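Cellulosomal family-48 processive glycoside hydrolase (Bacteroides cellulosolvens, PDB 2Y3N) probably degrades cellulose as a cellobiosidase when whole, and is present here as its calcium-binding dockerin domain in a type II cohesin-dockerin complex. Local coordinates at residues Ala18-Leu23 and Ile54-Tyr59. Residues are numbered along the deposited sequence; the frame is centred on the assembly and turned at random.
Sequences ADVMIL and IILAQY. With CA (calcium ion), chain G.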
ATOM      1  N   ALA D  18      -4.584  -4.924  -8.650  1.00 25.36           N
ATOM      2  CA  ALA D  18      -4.506  -5.564  -9.967  1.00 25.82           C
ATOM      3  C   ALA D  18      -5.746  -5.257 -10.763  1.00 27.80           C
ATOM      4  O   ALA D  18      -5.658  -5.109 -11.988  1.00 29.24           O
ATOM      5  CB  ALA D  18      -4.264  -7.099  -9.872  1.00 25.66           C
ATOM      6  N   ASP D  19      -6.903  -5.213 -10.099  1.00 28.25           N
ATOM      7  CA  ASP D  19      -8.121  -4.720 -10.748  1.00 29.50           C
ATOM      8  C   ASP D  19      -8.056  -3.237 -11.100  1.00 29.46           C
ATOM      9  O   ASP D  19      -8.451  -2.827 -12.198  1.00 30.01           O
ATOM     10  CB  ASP D  19      -9.340  -4.946  -9.869  1.00 30.68           C
ATOM     11  CG  ASP D  19      -9.513  -6.386  -9.525  1.00 29.25           C
ATOM     12  OD1 ASP D  19      -9.736  -7.185 -10.445  1.00 31.46           O
ATOM     13  OD2 ASP D  19      -9.371  -6.697  -8.343  1.00 25.22           O
ATOM     14  N   VAL D  20      -7.570  -2.426 -10.177  1.00 27.12           N
ATOM     15  CA  VAL D  20      -7.487  -0.969 -10.472  1.00 27.27           C
ATOM     16  C   VAL D  20      -6.529  -0.710 -11.667  1.00 27.79           C
ATOM     17  O   VAL D  20      -6.724   0.205 -12.437  1.00 29.55           O
ATOM     18  CB  VAL D  20      -7.004  -0.187  -9.245  1.00 25.43           C
ATOM     19  CG1 VAL D  20      -7.008   1.274  -9.533  1.00 24.42           C
ATOM     20  CG2 VAL D  20      -7.877  -0.482  -8.049  1.00 23.84           C
ATOM     21  N   MET D  21      -5.494  -1.529 -11.800  1.00 28.32           N
ATOM     22  CA  MET D  21      -4.501  -1.406 -12.872  1.00 29.02           C
ATOM     23  C   MET D  21      -5.102  -1.727 -14.270  1.00 31.44           C
ATOM     24  O   MET D  21      -4.563  -1.309 -15.292  1.00 30.86           O
ATOM     25  CB  MET D  21      -3.411  -2.401 -12.561  1.00 29.77           C
ATOM     26  CG  MET D  21      -2.024  -2.061 -12.986  1.00 33.98           C
ATOM     27  SD  MET D  21      -1.301  -0.560 -12.351  1.00 31.47           S
ATOM     28  CE  MET D  21      -1.426  -0.744 -10.598  1.00 40.46           C
ATOM     29  N   ILE D  22      -6.207  -2.480 -14.286  1.00 31.85           N
ATOM     30  CA  ILE D  22      -6.973  -2.769 -15.475  1.00 34.32           C
ATOM     31  C   ILE D  22      -7.794  -1.562 -15.894  1.00 35.10           C
ATOM     32  O   ILE D  22      -7.905  -1.281 -17.076  1.00 38.21           O
ATOM     33  CB  ILE D  22      -7.941  -4.030 -15.300  1.00 35.38           C
ATOM     34  CG1 ILE D  22      -7.172  -5.325 -14.988  1.00 35.33           C
ATOM     35  CG2 ILE D  22      -8.848  -4.210 -16.532  1.00 38.39           C
ATOM     36  CD1 ILE D  22      -6.131  -5.691 -16.008  1.00 35.67           C
ATOM     37  N   LEU D  23      -8.402  -0.863 -14.947  1.00 35.16           N
ATOM     38  CA  LEU D  23      -8.955   0.461 -15.218  1.00 36.14           C
ATOM     39  C   LEU D  23      -7.811   1.339 -15.775  1.00 35.10           C
ATOM     40  O   LEU D  23      -7.950   1.980 -16.811  1.00 35.74           O
ATOM     41  CB  LEU D  23      -9.437   1.089 -13.898  1.00 36.44           C
ATOM     42  CG  LEU D  23     -10.683   1.981 -13.813  1.00 39.60           C
ATOM     43  CD1 LEU D  23     -11.183   2.051 -12.359  1.00 39.99           C
ATOM     44  CD2 LEU D  23     -10.436   3.392 -14.363  1.00 41.87           C
ATOM     45  N   ILE D  54     -13.379   5.968  -8.203  1.00 57.11           N
ATOM     46  CA  ILE D  54     -14.014   6.305  -6.925  1.00 60.49           C
ATOM     47  C   ILE D  54     -14.961   5.199  -6.500  1.00 59.44           C
ATOM     48  O   ILE D  54     -14.941   4.773  -5.321  1.00 59.42           O
ATOM     49  CB  ILE D  54     -14.724   7.683  -6.960  1.00 65.49           C
ATOM     50  CG1 ILE D  54     -13.717   8.755  -7.365  1.00 67.97           C
ATOM     51  CG2 ILE D  54     -15.394   8.003  -5.605  1.00 69.31           C
ATOM     52  CD1 ILE D  54     -12.302   8.525  -6.822  1.00 68.54           C
ATOM     53  N   ILE D  55     -15.747   4.727  -7.477  1.00 58.97           N
ATOM     54  CA  ILE D  55     -16.623   3.575  -7.317  1.00 58.57           C
ATOM     55  C   ILE D  55     -15.813   2.317  -6.994  1.00 55.44           C
ATOM     56  O   ILE D  55     -16.142   1.619  -6.042  1.00 55.13           O
ATOM     57  CB  ILE D  55     -17.482   3.350  -8.572  1.00 61.02           C
ATOM     58  CG1 ILE D  55     -18.399   4.559  -8.813  1.00 65.44           C
ATOM     59  CG2 ILE D  55     -18.275   2.052  -8.447  1.00 61.34           C
ATOM     60  CD1 ILE D  55     -19.226   4.477 -10.100  1.00 70.27           C
ATOM     61  N   LEU D  56     -14.770   2.033  -7.784  1.00 53.94           N
ATOM     62  CA  LEU D  56     -13.898   0.864  -7.563  1.00 52.67           C
ATOM     63  C   LEU D  56     -13.328   0.847  -6.138  1.00 51.57           C
ATOM     64  O   LEU D  56     -13.170  -0.214  -5.538  1.00 52.11           O
ATOM     65  CB  LEU D  56     -12.778   0.793  -8.632  1.00 53.52           C
ATOM     66  CG  LEU D  56     -11.936  -0.491  -8.901  1.00 53.47           C
ATOM     67  CD1 LEU D  56     -12.760  -1.763  -8.910  1.00 54.13           C
ATOM     68  CD2 LEU D  56     -11.132  -0.411 -10.215  1.00 51.47           C
ATOM     69  N   ALA D  57     -13.069   2.033  -5.595  1.00 51.02           N
ATOM     70  CA  ALA D  57     -12.480   2.178  -4.270  1.00 50.66           C
ATOM     71  C   ALA D  57     -13.475   1.860  -3.150  1.00 49.52           C
ATOM     72  O   ALA D  57     -13.058   1.485  -2.045  1.00 48.52           O
ATOM     73  CB  ALA D  57     -11.869   3.578  -4.089  1.00 53.57           C
ATOM     74  N   GLN D  58     -14.772   2.007  -3.452  1.00 48.59           N
ATOM     75  CA  GLN D  58     -15.865   1.593  -2.554  1.00 48.86           C
ATOM     76  C   GLN D  58     -15.726   0.098  -2.295  1.00 45.02           C
ATOM     77  O   GLN D  58     -15.916  -0.384  -1.176  1.00 45.40           O
ATOM     78  CB  GLN D  58     -17.254   1.817  -3.196  1.00 51.38           C
ATOM     79  CG  GLN D  58     -17.725   3.256  -3.358  1.00 57.39           C
ATOM     80  CD  GLN D  58     -19.010   3.358  -4.194  1.00 63.35           C
ATOM     81  OE1 GLN D  58     -19.577   2.346  -4.615  1.00 64.31           O
ATOM     82  NE2 GLN D  58     -19.463   4.587  -4.440  1.00 67.52           N
ATOM     83  N   TYR D  59     -15.388  -0.624  -3.352  1.00 42.72           N
ATOM     84  CA  TYR D  59     -15.302  -2.081  -3.307  1.00 41.60           C
ATOM     85  C   TYR D  59     -13.905  -2.598  -2.971  1.00 41.07           C
ATOM     86  O   TYR D  59     -13.759  -3.765  -2.603  1.00 41.76           O
ATOM     87  CB  TYR D  59     -15.764  -2.616  -4.633  1.00 43.86           C
ATOM     88  CG  TYR D  59     -17.139  -2.116  -4.969  1.00 48.84           C
ATOM     89  CD1 TYR D  59     -18.245  -2.496  -4.205  1.00 54.01           C
ATOM     90  CD2 TYR D  59     -17.345  -1.278  -6.056  1.00 52.45           C
ATOM     91  CE1 TYR D  59     -19.515  -2.060  -4.518  1.00 57.67           C
ATOM     92  CE2 TYR D  59     -18.610  -0.830  -6.381  1.00 57.79           C
ATOM     93  CZ  TYR D  59     -19.697  -1.222  -5.610  1.00 60.54           C
ATOM     94  OH  TYR D  59     -20.956  -0.772  -5.949  1.00 63.99           O
TER
HETATM   95 CA    CA G1065      -9.707  -9.114  -8.864  1.00 27.28          CA
HETATM   96  O   HOH W   1      -7.275  -9.035  -8.534  1.00 28.37           O
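In a dockerin, two calcium-binding loops each run into a helix, and the two helices lie side by side; here Leu56 of helix 50-59 reaches across to Val20 and Leu23 of helix 17-26. The two short segments run almost antiparallel, at 169°, with axes 11.0 Å apart, so the backbones stand apart and the Leu56 side chain spans the gap to reach both side chains and backbone of helix 17-26. With CG anti to the backbone N (chi1 -164°), Leu56 directs its branches toward the other helix; chi2, 42° for CD1, sets CD2 anti to CA, which makes CD2 the extended end of the chain and the branch that touches. Leu56 CD2 meets Leu23 CD1 end to end at 3.3 Å, closer than two methyl carbons usually come, so the packing is tight at this point. Leu56 CD2 also rests against the backbone, 3.7 Å from CA of Val20, while the Val20 side chain crosses Leu56 at a slant and brings CG2 to 3.9 Å from the same CD2. No hydrogen bond crosses the interface, and the contact is apolar packing. The antiparallel pairing places the two calcium loops at opposite ends of the helix pair, the near-symmetric plan of the dockerin fold with its EF-hand-like loops. Asp19 links the packing to one of these loops: its carbonyl O lies 4.1 Å from Leu56 CD2, while its carboxylate turns to the metal. Asp19 OD1 and OD2 each bind the calcium ion at 2.5 Å, in a bidentate grip completed by a water and by Asp8, Asn10, Asp12 and the carbonyl of Val14. The backbone N of Asn16 also donates to OD2, steadying the carboxylate. Beyond the pair, Val20 and Ala57 pack on apolar side chains of the other protein in the complex.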